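Local coordinates for protein glycoside hydrolase family 81 (Clostridium thermocellum, PDB 6FOP) that probably hydrolyses beta-1,3-glucans such as laminarin for the cellulosome, here as an engineered variant of the enzyme, at residues A[308-313]-A[709-714]; A[61-66]-A[88-93]. One frame throughout, in Å; residues are numbered along the deposited sequence. Where two conformers were deposited one is given.

Contact 1: A[308-313]-A[709-714]; sequences NLPDKG and HSMAVS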
loop_
_atom_site.group_PDB
_atom_site.type_symbol
_atom_site.label_atom_id
_atom_site.label_comp_id
_atom_site.label_asym_id
_atom_site.label_seq_id
_atom_site.Cartn_x
_atom_site.Cartn_y
_atom_site.Cartn_z
ATOM N N ASN A 308 -11.804 11.821 15.829
ATOM C CA ASN A 308 -11.056 12.806 16.611
ATOM C C ASN A 308 -10.906 12.244 18.011
ATOM O O ASN A 308 -11.675 11.393 18.430
ATOM C CB ASN A 308 -11.780 14.164 16.680
ATOM C CG ASN A 308 -13.217 14.052 17.191
ATOM O OD1 ASN A 308 -14.150 13.795 16.426
ATOM N ND2 ASN A 308 -13.404 14.279 18.482
ATOM N N LEU A 309 -9.909 12.747 18.752
ATOM C CA LEU A 309 -9.836 12.466 20.172
ATOM C C LEU A 309 -10.888 13.323 20.937
ATOM O O LEU A 309 -11.283 14.391 20.469
ATOM C CB LEU A 309 -8.432 12.739 20.714
ATOM C CG LEU A 309 -7.328 11.835 20.163
ATOM C CD1 LEU A 309 -6.006 12.189 20.805
ATOM C CD2 LEU A 309 -7.644 10.365 20.399
ATOM N N PRO A 310 -11.400 12.788 22.051
ATOM C CA PRO A 310 -12.425 13.515 22.820
ATOM C C PRO A 310 -11.832 14.715 23.572
ATOM O O PRO A 310 -10.637 14.979 23.497
ATOM C CB PRO A 310 -12.932 12.447 23.797
ATOM C CG PRO A 310 -11.755 11.617 24.052
ATOM C CD PRO A 310 -11.035 11.519 22.714
ATOM N N ASP A 311 -12.699 15.442 24.278
ATOM C CA ASP A 311 -12.282 16.608 25.068
ATOM C C ASP A 311 -11.978 16.166 26.482
ATOM O O ASP A 311 -12.743 16.420 27.387
ATOM C CB ASP A 311 -13.365 17.680 25.036
ATOM C CG ASP A 311 -12.978 18.933 25.776
ATOM O OD1 ASP A 311 -11.794 19.139 26.122
ATOM O OD2 ASP A 311 -13.895 19.738 25.994
ATOM N N LYS A 312 -10.842 15.506 26.660
ATOM C CA LYS A 312 -10.446 14.949 27.953
ATOM C C LYS A 312 -9.052 15.356 28.410
ATOM O O LYS A 312 -8.577 14.884 29.426
ATOM C CB LYS A 312 -10.602 13.421 27.985
ATOM C CG LYS A 312 -12.031 12.957 27.809
ATOM C CD LYS A 312 -12.908 13.332 29.005
ATOM C CE LYS A 312 -14.344 12.934 28.726
ATOM N NZ LYS A 312 -15.295 13.369 29.805
ATOM N N GLY A 313 -8.421 16.273 27.698
ATOM C CA GLY A 313 -7.016 16.572 27.937
ATOM C C GLY A 313 -6.728 17.462 29.121
ATOM O O GLY A 313 -7.591 18.202 29.597
ATOM N N HIS A 709 -25.207 10.016 16.420
ATOM C CA HIS A 709 -24.358 11.145 16.021
ATOM C C HIS A 709 -23.666 11.773 17.222
ATOM O O HIS A 709 -23.713 12.980 17.407
ATOM C CB HIS A 709 -25.148 12.172 15.219
ATOM C CG HIS A 709 -25.827 11.584 14.032
ATOM N ND1 HIS A 709 -25.130 11.059 12.966
ATOM C CD2 HIS A 709 -27.137 11.374 13.762
ATOM C CE1 HIS A 709 -25.980 10.591 12.074
ATOM N NE2 HIS A 709 -27.204 10.759 12.533
ATOM N N SER A 710 -22.992 10.945 18.009
ATOM C CA SER A 710 -22.268 11.454 19.146
ATOM C C SER A 710 -21.094 10.621 19.558
ATOM O O SER A 710 -21.005 9.409 19.257
ATOM C CB SER A 710 -23.197 11.576 20.331
ATOM O OG SER A 710 -23.458 10.305 20.880
ATOM N N MET A 711 -20.203 11.303 20.264
ATOM C CA MET A 711 -19.069 10.677 20.941
ATOM C C MET A 711 -19.417 10.440 22.399
ATOM O O MET A 711 -20.051 11.278 23.052
ATOM C CB MET A 711 -17.793 11.537 20.861
ATOM C CG MET A 711 -16.521 10.847 21.354
ATOM S SD MET A 711 -14.948 11.583 20.819
ATOM C CE MET A 711 -14.868 10.938 19.162
ATOM N N ALA A 712 -19.010 9.292 22.915
ATOM C CA ALA A 712 -19.158 8.966 24.333
ATOM C C ALA A 712 -17.842 8.476 24.883
ATOM O O ALA A 712 -17.080 7.798 24.181
ATOM C CB ALA A 712 -20.229 7.934 24.544
ATOM N N VAL A 713 -17.569 8.818 26.144
ATOM C CA VAL A 713 -16.373 8.433 26.857
ATOM C C VAL A 713 -16.775 7.889 28.214
ATOM O O VAL A 713 -17.589 8.511 28.934
ATOM C CB VAL A 713 -15.441 9.634 27.094
ATOM C CG1 VAL A 713 -14.150 9.209 27.777
ATOM C CG2 VAL A 713 -15.133 10.369 25.770
ATOM N N SER A 714 -16.190 6.766 28.597
ATOM C CA SER A 714 -16.423 6.186 29.930
ATOM C C SER A 714 -15.118 5.643 30.465
ATOM O O SER A 714 -14.397 4.956 29.746
ATOM C CB SER A 714 -17.503 5.114 29.899
ATOM O OG SER A 714 -17.732 4.569 31.205
#
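M711 and V713 reach from the edge strand 710-715 of a four-stranded antiparallel sheet onto N308, P310 and K312, in the loop leading into helix 317-329. The strand starts at a G1 beta bulge, where H709 and S710 both face N688, and the side chains of M711 and V713 leave the backbone toward the loop. P310 sits between them: its CB lies 3.6 Å from V713 CG2 and, in the one of two M711 conformers described here, 3.7 Å from M711 SD. The proline and valine side chains cross at about a right angle, the proline offering CB and, a little farther off, CG to one methyl. K312 passes V713 on another side, the two running in opposite directions, and K312 CE rests 3.8 Å from V713 CB. The loop also touches the helical side: L309 packs on H651 and W652 of helix 646-659, while K312 N and O hydrogen-bond with N655 and S658. The contact joins the C-terminal sheet to the loop that precedes the helices, probably those of the (alpha/alpha)6 barrel of this family. N308 and M711 meet tip to tip; in the same conformer a turn at chi3 (-79°) puts M711 CE 3.7 Å from N308 ND2, and, tentatively, beside the buried N308 O. L309 O also accepts from Q358. The N308 amide is fixed by its own hydrogen bond, N308 ND2 to L309 O (2.9 Å, 163° at the hydrogen), with ND2 above the plane of the L309 carbonyl, 62° out of it.

Contact 2: A[61-66]-A[88-93]; sequences KFKAEG and DFTVGH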
loop_
_atom_site.group_PDB
_atom_site.type_symbol
_atom_site.label_atom_id
_atom_site.label_comp_id
_atom_site.label_asym_id
_atom_site.label_seq_id
_atom_site.Cartn_x
_atom_site.Cartn_y
_atom_site.Cartn_z
ATOM N N LYS A 61 13.203 -9.034 -15.694
ATOM C CA LYS A 61 13.296 -7.822 -16.490
ATOM C C LYS A 61 13.135 -8.166 -17.945
ATOM O O LYS A 61 13.814 -9.069 -18.451
ATOM C CB LYS A 61 14.627 -7.097 -16.265
ATOM C CG LYS A 61 14.631 -5.700 -16.904
ATOM C CD LYS A 61 15.931 -4.939 -16.713
ATOM C CE LYS A 61 17.007 -5.467 -17.626
ATOM N NZ LYS A 61 18.277 -4.718 -17.408
ATOM N N PHE A 62 12.257 -7.451 -18.638
ATOM C CA PHE A 62 12.078 -7.644 -20.086
ATOM C C PHE A 62 13.147 -6.851 -20.825
ATOM O O PHE A 62 13.545 -5.778 -20.388
ATOM C CB PHE A 62 10.678 -7.197 -20.522
ATOM C CG PHE A 62 9.583 -8.084 -19.987
ATOM C CD1 PHE A 62 9.050 -7.868 -18.719
ATOM C CD2 PHE A 62 9.086 -9.147 -20.753
ATOM C CE1 PHE A 62 8.071 -8.697 -18.218
ATOM C CE2 PHE A 62 8.107 -9.981 -20.239
ATOM C CZ PHE A 62 7.587 -9.740 -18.977
ATOM N N LYS A 63 13.642 -7.429 -21.917
ATOM C CA LYS A 63 14.630 -6.802 -22.811
ATOM C C LYS A 63 14.456 -7.389 -24.198
ATOM O O LYS A 63 13.650 -8.291 -24.384
ATOM C CB LYS A 63 16.057 -6.984 -22.280
ATOM C CG LYS A 63 16.493 -8.430 -22.133
ATOM C CD LYS A 63 17.879 -8.531 -21.534
ATOM C CE LYS A 63 18.370 -9.975 -21.487
ATOM N NZ LYS A 63 19.661 -10.066 -20.754
ATOM N N ALA A 64 15.173 -6.845 -25.181
ATOM C CA ALA A 64 14.997 -7.302 -26.553
ATOM C C ALA A 64 15.090 -8.835 -26.718
ATOM O O ALA A 64 14.299 -9.420 -27.459
ATOM C CB ALA A 64 15.963 -6.568 -27.477
ATOM N N GLU A 65 16.016 -9.478 -26.010
ATOM C CA GLU A 65 16.246 -10.931 -26.136
ATOM C C GLU A 65 15.110 -11.756 -25.516
ATOM O O GLU A 65 14.837 -12.877 -25.941
ATOM C CB GLU A 65 17.578 -11.315 -25.447
ATOM C CG GLU A 65 17.898 -12.811 -25.482
ATOM C CD GLU A 65 19.138 -13.196 -24.717
ATOM O OE1 GLU A 65 19.772 -12.325 -24.076
ATOM O OE2 GLU A 65 19.467 -14.401 -24.738
ATOM N N GLY A 66 14.478 -11.244 -24.464
ATOM C CA GLY A 66 13.509 -12.054 -23.733
ATOM C C GLY A 66 13.316 -11.565 -22.314
ATOM O O GLY A 66 13.345 -10.344 -22.055
ATOM N N ASP A 88 19.965 -14.264 -13.636
ATOM C CA ASP A 88 20.522 -15.612 -13.495
ATOM C C ASP A 88 20.406 -16.317 -14.842
ATOM O O ASP A 88 21.353 -16.992 -15.272
ATOM C CB ASP A 88 19.814 -16.392 -12.368
ATOM C CG ASP A 88 20.140 -15.863 -10.975
ATOM O OD1 ASP A 88 21.251 -15.313 -10.761
ATOM O OD2 ASP A 88 19.255 -15.998 -10.065
ATOM N N PHE A 89 19.273 -16.184 -15.517
ATOM C CA PHE A 89 19.161 -16.634 -16.913
ATOM C C PHE A 89 18.103 -15.818 -17.616
ATOM O O PHE A 89 17.140 -15.317 -16.979
ATOM C CB PHE A 89 18.856 -18.137 -17.039
ATOM C CG PHE A 89 17.644 -18.571 -16.301
ATOM C CD1 PHE A 89 16.395 -18.556 -16.937
ATOM C CD2 PHE A 89 17.732 -19.053 -15.013
ATOM C CE1 PHE A 89 15.260 -18.987 -16.272
ATOM C CE2 PHE A 89 16.606 -19.469 -14.333
ATOM C CZ PHE A 89 15.368 -19.465 -14.977
ATOM N N THR A 90 18.243 -15.692 -18.934
ATOM C CA THR A 90 17.248 -15.040 -19.745
ATOM C C THR A 90 16.466 -16.107 -20.522
ATOM O O THR A 90 17.060 -16.977 -21.184
ATOM C CB THR A 90 17.906 -14.005 -20.693
ATOM O OG1 THR A 90 18.449 -12.927 -19.906
ATOM C CG2 THR A 90 16.937 -13.455 -21.655
ATOM N N VAL A 91 15.143 -16.046 -20.428
ATOM C CA VAL A 91 14.255 -16.894 -21.205
ATOM C C VAL A 91 14.062 -16.195 -22.531
ATOM O O VAL A 91 13.345 -15.209 -22.627
ATOM C CB VAL A 91 12.908 -17.106 -20.492
ATOM C CG1 VAL A 91 11.943 -17.918 -21.348
ATOM C CG2 VAL A 91 13.109 -17.797 -19.152
ATOM N N GLY A 92 14.737 -16.743 -23.555
ATOM C CA GLY A 92 14.672 -16.246 -24.919
ATOM C C GLY A 92 14.006 -17.273 -25.831
ATOM O O GLY A 92 13.386 -18.241 -25.367
ATOM N N HIS A 93 14.203 -17.084 -27.128
ATOM C CA HIS A 93 13.462 -17.796 -28.155
ATOM C C HIS A 93 14.478 -18.274 -29.213
ATOM O O HIS A 93 15.455 -17.570 -29.549
ATOM C CB HIS A 93 12.425 -16.851 -28.727
ATOM C CG HIS A 93 11.417 -17.486 -29.625
ATOM N ND1 HIS A 93 11.727 -17.899 -30.896
ATOM C CD2 HIS A 93 10.093 -17.699 -29.476
ATOM C CE1 HIS A 93 10.642 -18.357 -31.494
ATOM N NE2 HIS A 93 9.637 -18.252 -30.646
HETATM O O HOH W 1 15.439 -14.609 -27.936
#
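At G66 and G92 the two backbones approach with CA-H...O contacts, whereas further along the same strands D88 and F89 form backbone hydrogen bonds with V69. The CA atoms of G66 and G92 are 4.5 Å apart. G66 CA lies 3.3 Å from V91 O with 141° at the hydrogen, and G92 CA lies 3.5 Å from E65 O. The backbone of G66 (phi 157°) suits glycine, and the lack of a CB lets V91 O come close. The place is a beta-hairpin end: K63 and G66 exchange two backbone hydrogen bonds around A64 and E65, joining strands 59-63 and 66-70, the latter being the sheet neighbour of 89-93. One water joins the segments, 2.7 Å from E65 O and 2.9 Å from H93 N, from which it accepts. On the side-chain side T90 points at the turn. Its CG2 meets the carboxylate carbon CD of E65 at 3.8 Å, obliquely, while K63, extended beyond CG, comes tip to tip and gives a weak hydrogen bond from NZ to T90 OG1 (3.2 Å). The stronger partners are E68 for K63 and N87 for T90. The chemistry is consistent with a join of glycine backbone, a methyl on a carboxylate and a bridging water, the lysine charge probably being offset by its salt bridge to E68.

In the fold
Contact 2 comes first along the chain and closes before contact 1 opens. Their centres are 59 Å apart, their nearest atoms about 44 Å, and they lie on opposite sides of the chain's centre, contact 1 about 30 Å and contact 2 about 29 Å from it. They share no sheet or helix. Contact 2 is local, with 21 residues between its segments, inside the seven-stranded antiparallel sheet of the N-terminal beta region. Contact 1 spans 395 residues, 179 of them helical, so the chain passes through most of its helices between 308-313 and 709-714, and the C-terminal sheet packs on the loop that precedes helix 317-329. Contact 2 thus lies within one sheet, whereas contact 1 joins separate parts of the enzyme.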